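Local atomic coordinates of cGAS/DncV-like nucleotidyltransferase in E. coli homolog (Elizabethkingia meningoseptica ATCC 13253 = NBRC 12535, PDB entry 6E0O), a protein that synthesises cyclic dinucleotide second messengers from nucleoside triphosphates, with magnesium as cofactor, as part of a CBASS antiphage defence system. Residues Lys181-Met192 and Val223-Ser233. Numbering follows the deposited sequence.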
loop_
_atom_site.group_PDB
_atom_site.type_symbol
_atom_site.label_atom_id
_atom_site.label_comp_id
_atom_site.label_asym_id
_atom_site.label_seq_id
_atom_site.Cartn_x
_atom_site.Cartn_y
_atom_site.Cartn_z
ATOM N N LYS A 181 7.678 -10.089 8.726
ATOM C CA LYS A 181 6.597 -11.001 9.079
ATOM C C LYS A 181 6.439 -12.096 8.035
ATOM O O LYS A 181 6.254 -13.273 8.380
ATOM C CB LYS A 181 5.278 -10.269 9.287
ATOM C CG LYS A 181 4.204 -11.201 9.832
ATOM C CD LYS A 181 2.879 -10.491 9.979
ATOM C CE LYS A 181 1.796 -11.383 10.574
ATOM N NZ LYS A 181 2.016 -11.577 12.034
ATOM N N THR A 182 6.508 -11.746 6.747
ATOM C CA THR A 182 6.368 -12.798 5.743
ATOM C C THR A 182 7.520 -13.789 5.842
ATOM O O THR A 182 7.326 -15.000 5.690
ATOM C CB THR A 182 6.171 -12.208 4.342
ATOM O OG1 THR A 182 5.157 -12.990 3.693
ATOM C CG2 THR A 182 7.416 -12.191 3.520
ATOM N N ASN A 183 8.712 -13.300 6.153
ATOM C CA ASN A 183 9.848 -14.198 6.312
ATOM C C ASN A 183 9.685 -15.146 7.487
ATOM O O ASN A 183 10.277 -16.227 7.470
ATOM C CB ASN A 183 11.134 -13.386 6.443
ATOM C CG ASN A 183 11.542 -12.715 5.136
ATOM O OD1 ASN A 183 10.998 -13.006 4.075
ATOM N ND2 ASN A 183 12.504 -11.814 5.218
ATOM N N GLN A 184 8.890 -14.774 8.488
ATOM C CA GLN A 184 8.693 -15.599 9.669
ATOM C C GLN A 184 7.477 -16.504 9.584
ATOM O O GLN A 184 7.294 -17.344 10.469
ATOM C CB GLN A 184 8.496 -14.711 10.892
ATOM C CG GLN A 184 9.716 -13.950 11.316
ATOM C CD GLN A 184 9.385 -12.868 12.309
ATOM O OE1 GLN A 184 8.259 -12.365 12.345
ATOM N NE2 GLN A 184 10.359 -12.496 13.119
ATOM N N THR A 185 6.631 -16.346 8.577
ATOM C CA THR A 185 5.370 -17.067 8.488
ATOM C C THR A 185 5.316 -17.982 7.271
ATOM O O THR A 185 4.252 -18.183 6.686
ATOM C CB THR A 185 4.186 -16.101 8.473
ATOM O OG1 THR A 185 4.362 -15.137 7.420
ATOM C CG2 THR A 185 4.027 -15.409 9.809
ATOM N N TYR A 186 6.449 -18.559 6.885
ATOM C CA TYR A 186 6.487 -19.457 5.737
ATOM C C TYR A 186 6.024 -18.745 4.468
ATOM O O TYR A 186 5.453 -19.363 3.565
ATOM C CB TYR A 186 5.657 -20.719 5.999
ATOM C CG TYR A 186 5.955 -21.348 7.333
ATOM C CD1 TYR A 186 7.130 -22.057 7.539
ATOM C CD2 TYR A 186 5.070 -21.227 8.393
ATOM C CE1 TYR A 186 7.413 -22.634 8.755
ATOM C CE2 TYR A 186 5.345 -21.804 9.619
ATOM C CZ TYR A 186 6.522 -22.507 9.789
ATOM O OH TYR A 186 6.817 -23.085 10.999
ATOM N N ARG A 187 6.259 -17.430 4.399
ATOM C CA ARG A 187 5.874 -16.577 3.277
ATOM C C ARG A 187 4.362 -16.409 3.181
ATOM O O ARG A 187 3.858 -15.836 2.209
ATOM C CB ARG A 187 6.508 -17.054 1.964
ATOM C CG ARG A 187 8.014 -17.361 2.134
ATOM C CD ARG A 187 8.822 -17.197 0.833
ATOM N NE ARG A 187 8.625 -15.841 0.344
ATOM C CZ ARG A 187 9.168 -14.751 0.879
ATOM N NH1 ARG A 187 10.005 -14.831 1.908
ATOM N NH2 ARG A 187 8.854 -13.563 0.388
ATOM N N LEU A 188 3.623 -16.819 4.208
ATOM C CA LEU A 188 2.169 -16.797 4.129
ATOM C C LEU A 188 1.566 -15.439 4.470
ATOM O O LEU A 188 0.453 -15.168 4.028
ATOM C CB LEU A 188 1.569 -17.917 4.981
ATOM C CG LEU A 188 1.873 -19.319 4.453
ATOM C CD1 LEU A 188 1.511 -20.352 5.505
ATOM C CD2 LEU A 188 1.129 -19.590 3.156
ATOM N N TYR A 189 2.261 -14.569 5.212
ATOM C CA TYR A 189 1.681 -13.258 5.512
ATOM C C TYR A 189 1.277 -12.532 4.218
ATOM O O TYR A 189 0.111 -12.157 4.026
ATOM C CB TYR A 189 2.636 -12.402 6.369
ATOM C CG TYR A 189 2.251 -10.938 6.352
ATOM C CD1 TYR A 189 0.993 -10.531 6.775
ATOM C CD2 TYR A 189 3.124 -9.974 5.869
ATOM C CE1 TYR A 189 0.617 -9.213 6.715
ATOM C CE2 TYR A 189 2.747 -8.641 5.806
ATOM C CZ TYR A 189 1.498 -8.268 6.235
ATOM O OH TYR A 189 1.132 -6.943 6.157
ATOM N N LYS A 190 2.230 -12.331 3.299
ATOM C CA LYS A 190 1.890 -11.580 2.093
ATOM C C LYS A 190 0.998 -12.388 1.161
ATOM O O LYS A 190 0.185 -11.816 0.436
ATOM C CB LYS A 190 3.141 -11.088 1.363
ATOM C CG LYS A 190 3.867 -9.997 2.134
ATOM C CD LYS A 190 5.009 -9.385 1.364
ATOM C CE LYS A 190 5.670 -8.286 2.181
ATOM N NZ LYS A 190 6.812 -7.705 1.424
ATOM N N ARG A 191 1.134 -13.716 1.168
ATOM C CA ARG A 191 0.261 -14.556 0.353
ATOM C C ARG A 191 -1.190 -14.425 0.790
ATOM O O ARG A 191 -2.090 -14.358 -0.054
ATOM C CB ARG A 191 0.764 -15.999 0.388
ATOM C CG ARG A 191 2.025 -16.125 -0.425
ATOM C CD ARG A 191 2.679 -17.468 -0.335
ATOM N NE ARG A 191 3.998 -17.392 -0.957
ATOM C CZ ARG A 191 4.842 -18.406 -1.034
ATOM N NH1 ARG A 191 4.492 -19.582 -0.541
ATOM N NH2 ARG A 191 6.029 -18.231 -1.588
ATOM N N MET A 192 -1.430 -14.343 2.101
ATOM C CA MET A 192 -2.781 -14.131 2.607
ATOM C C MET A 192 -3.286 -12.724 2.290
ATOM O O MET A 192 -4.458 -12.551 1.937
ATOM C CB MET A 192 -2.809 -14.394 4.111
ATOM C CG MET A 192 -2.590 -15.860 4.463
ATOM S SD MET A 192 -3.891 -16.946 3.823
ATOM C CE MET A 192 -2.938 -18.234 3.028
ATOM N N VAL A 223 -4.076 -8.160 8.415
ATOM C CA VAL A 223 -3.418 -9.462 8.422
ATOM C C VAL A 223 -2.139 -9.405 9.250
ATOM O O VAL A 223 -1.753 -10.400 9.875
ATOM C CB VAL A 223 -3.178 -9.952 6.981
ATOM C CG1 VAL A 223 -2.560 -11.332 6.991
ATOM C CG2 VAL A 223 -4.480 -9.963 6.189
ATOM N N TYR A 224 -1.478 -8.250 9.277
ATOM C CA TYR A 224 -0.234 -8.100 10.017
ATOM C C TYR A 224 -0.433 -8.393 11.497
ATOM O O TYR A 224 0.490 -8.877 12.164
ATOM C CB TYR A 224 0.316 -6.672 9.827
ATOM C CG TYR A 224 1.635 -6.456 10.533
ATOM C CD1 TYR A 224 2.814 -6.913 9.971
ATOM C CD2 TYR A 224 1.705 -5.835 11.773
ATOM C CE1 TYR A 224 4.022 -6.756 10.620
ATOM C CE2 TYR A 224 2.903 -5.674 12.421
ATOM C CZ TYR A 224 4.054 -6.130 11.842
ATOM O OH TYR A 224 5.250 -5.970 12.495
ATOM N N ASN A 225 -1.614 -8.099 12.033
ATOM C CA ASN A 225 -1.878 -8.279 13.455
ATOM C C ASN A 225 -2.309 -9.694 13.815
ATOM O O ASN A 225 -2.485 -9.991 15.004
ATOM C CB ASN A 225 -2.905 -7.250 13.939
ATOM C CG ASN A 225 -2.308 -5.860 14.085
ATOM O OD1 ASN A 225 -1.885 -5.459 15.169
ATOM N ND2 ASN A 225 -2.265 -5.114 12.987
ATOM N N VAL A 226 -2.462 -10.572 12.835
ATOM C CA VAL A 226 -2.725 -11.984 13.141
ATOM C C VAL A 226 -1.446 -12.611 13.638
ATOM O O VAL A 226 -0.399 -12.508 12.962
ATOM C CB VAL A 226 -3.240 -12.701 11.887
ATOM C CG1 VAL A 226 -3.399 -14.195 12.155
ATOM C CG2 VAL A 226 -4.553 -12.098 11.423
ATOM N N PRO A 227 -1.423 -13.273 14.801
ATOM C CA PRO A 227 -0.166 -13.814 15.317
ATOM C C PRO A 227 0.474 -14.804 14.355
ATOM O O PRO A 227 -0.206 -15.542 13.640
ATOM C CB PRO A 227 -0.572 -14.491 16.628
ATOM C CG PRO A 227 -1.782 -13.701 17.075
ATOM C CD PRO A 227 -2.523 -13.420 15.783
ATOM N N ASN A 228 1.806 -14.807 14.357
ATOM C CA ASN A 228 2.554 -15.664 13.449
ATOM C C ASN A 228 2.148 -17.129 13.558
ATOM O O ASN A 228 2.188 -17.847 12.555
ATOM C CB ASN A 228 4.050 -15.538 13.732
ATOM C CG ASN A 228 4.647 -14.260 13.186
ATOM O OD1 ASN A 228 3.963 -13.437 12.568
ATOM N ND2 ASN A 228 5.941 -14.085 13.404
ATOM N N ASN A 229 1.779 -17.595 14.758
ATOM C CA ASN A 229 1.465 -19.010 14.937
ATOM C C ASN A 229 0.124 -19.411 14.321
ATOM O O ASN A 229 -0.244 -20.585 14.419
ATOM C CB ASN A 229 1.561 -19.425 16.408
ATOM C CG ASN A 229 0.464 -18.843 17.269
ATOM O OD1 ASN A 229 -0.448 -18.177 16.794
ATOM N ND2 ASN A 229 0.546 -19.116 18.567
ATOM N N GLN A 230 -0.592 -18.489 13.668
ATOM C CA GLN A 230 -1.796 -18.833 12.922
ATOM C C GLN A 230 -1.496 -19.207 11.477
ATOM O O GLN A 230 -2.395 -19.668 10.769
ATOM C CB GLN A 230 -2.769 -17.650 12.906
ATOM C CG GLN A 230 -3.232 -17.198 14.264
ATOM C CD GLN A 230 -4.112 -18.229 14.923
ATOM O OE1 GLN A 230 -5.063 -18.733 14.320
ATOM N NE2 GLN A 230 -3.799 -18.559 16.168
ATOM N N PHE A 231 -0.270 -18.980 11.012
ATOM C CA PHE A 231 0.108 -19.254 9.630
ATOM C C PHE A 231 0.714 -20.653 9.574
ATOM O O PHE A 231 1.748 -20.917 10.190
ATOM C CB PHE A 231 1.070 -18.167 9.140
ATOM C CG PHE A 231 0.450 -16.785 9.113
ATOM C CD1 PHE A 231 0.401 -16.014 10.259
ATOM C CD2 PHE A 231 -0.093 -16.270 7.950
ATOM C CE1 PHE A 231 -0.168 -14.757 10.256
ATOM C CE2 PHE A 231 -0.668 -15.003 7.935
ATOM C CZ PHE A 231 -0.704 -14.248 9.092
ATOM N N ILE A 232 0.043 -21.550 8.861
ATOM C CA ILE A 232 0.350 -22.974 8.892
ATOM C C ILE A 232 1.084 -23.322 7.610
ATOM O O ILE A 232 0.505 -23.281 6.520
ATOM C CB ILE A 232 -0.922 -23.817 9.014
ATOM C CG1 ILE A 232 -1.740 -23.404 10.224
ATOM C CG2 ILE A 232 -0.565 -25.311 9.056
ATOM C CD1 ILE A 232 -3.150 -23.958 10.154
ATOM N N SER A 233 2.346 -23.704 7.742
ATOM C CA SER A 233 3.153 -24.026 6.579
ATOM C C SER A 233 2.432 -25.029 5.692
ATOM O O SER A 233 1.979 -26.079 6.154
ATOM C CB SER A 233 4.482 -24.618 7.047
ATOM O OG SER A 233 5.286 -24.979 5.946
#
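Thr185 and Phe231 bring their backbones within 5.8 Å, CA to CA, where the tight turn between helices 171-184 and 188-205 meets the loop that follows helix 216-224. This is the helical part of a cGAS/DncV-like (CD-NTase) nucleotidyltransferase. The turn is a type I' beta turn from Thr185 to Leu188. The facing loop includes a 3-10 turn at 228-230. Lys181 reaches across with an extended chain, CG anti to the backbone N (chi1 -173°), that bends at its end. Lys181 NZ donates to Val226 O and to Asn228 OD1, each at 2.7 Å, and weakly to Tyr224 O. The ammonium thus ties the end of helix 171-184 to the end of helix 216-224 and the loop beyond it. Asn228 ND2 donates to Gln184 OE1 at 3.1 Å, from above that carbonyl plane. The two amides are turned 72° apart. Phe231 fills the middle, with Leu188 CB 3.8 Å from its CD2 and Met192 CG at the ring edge. Tyr224 points its edge at the face of Tyr189, whose OH is hydrogen-bonded to Glu220 O. The Tyr189 side chain lies about 7 Å from that of Asn52, probably a GTP-binding residue. At the exposed end, Ser233 CB sits over the centre of the Tyr186 ring in a CH-pi contact, 3.6 Å from the centroid.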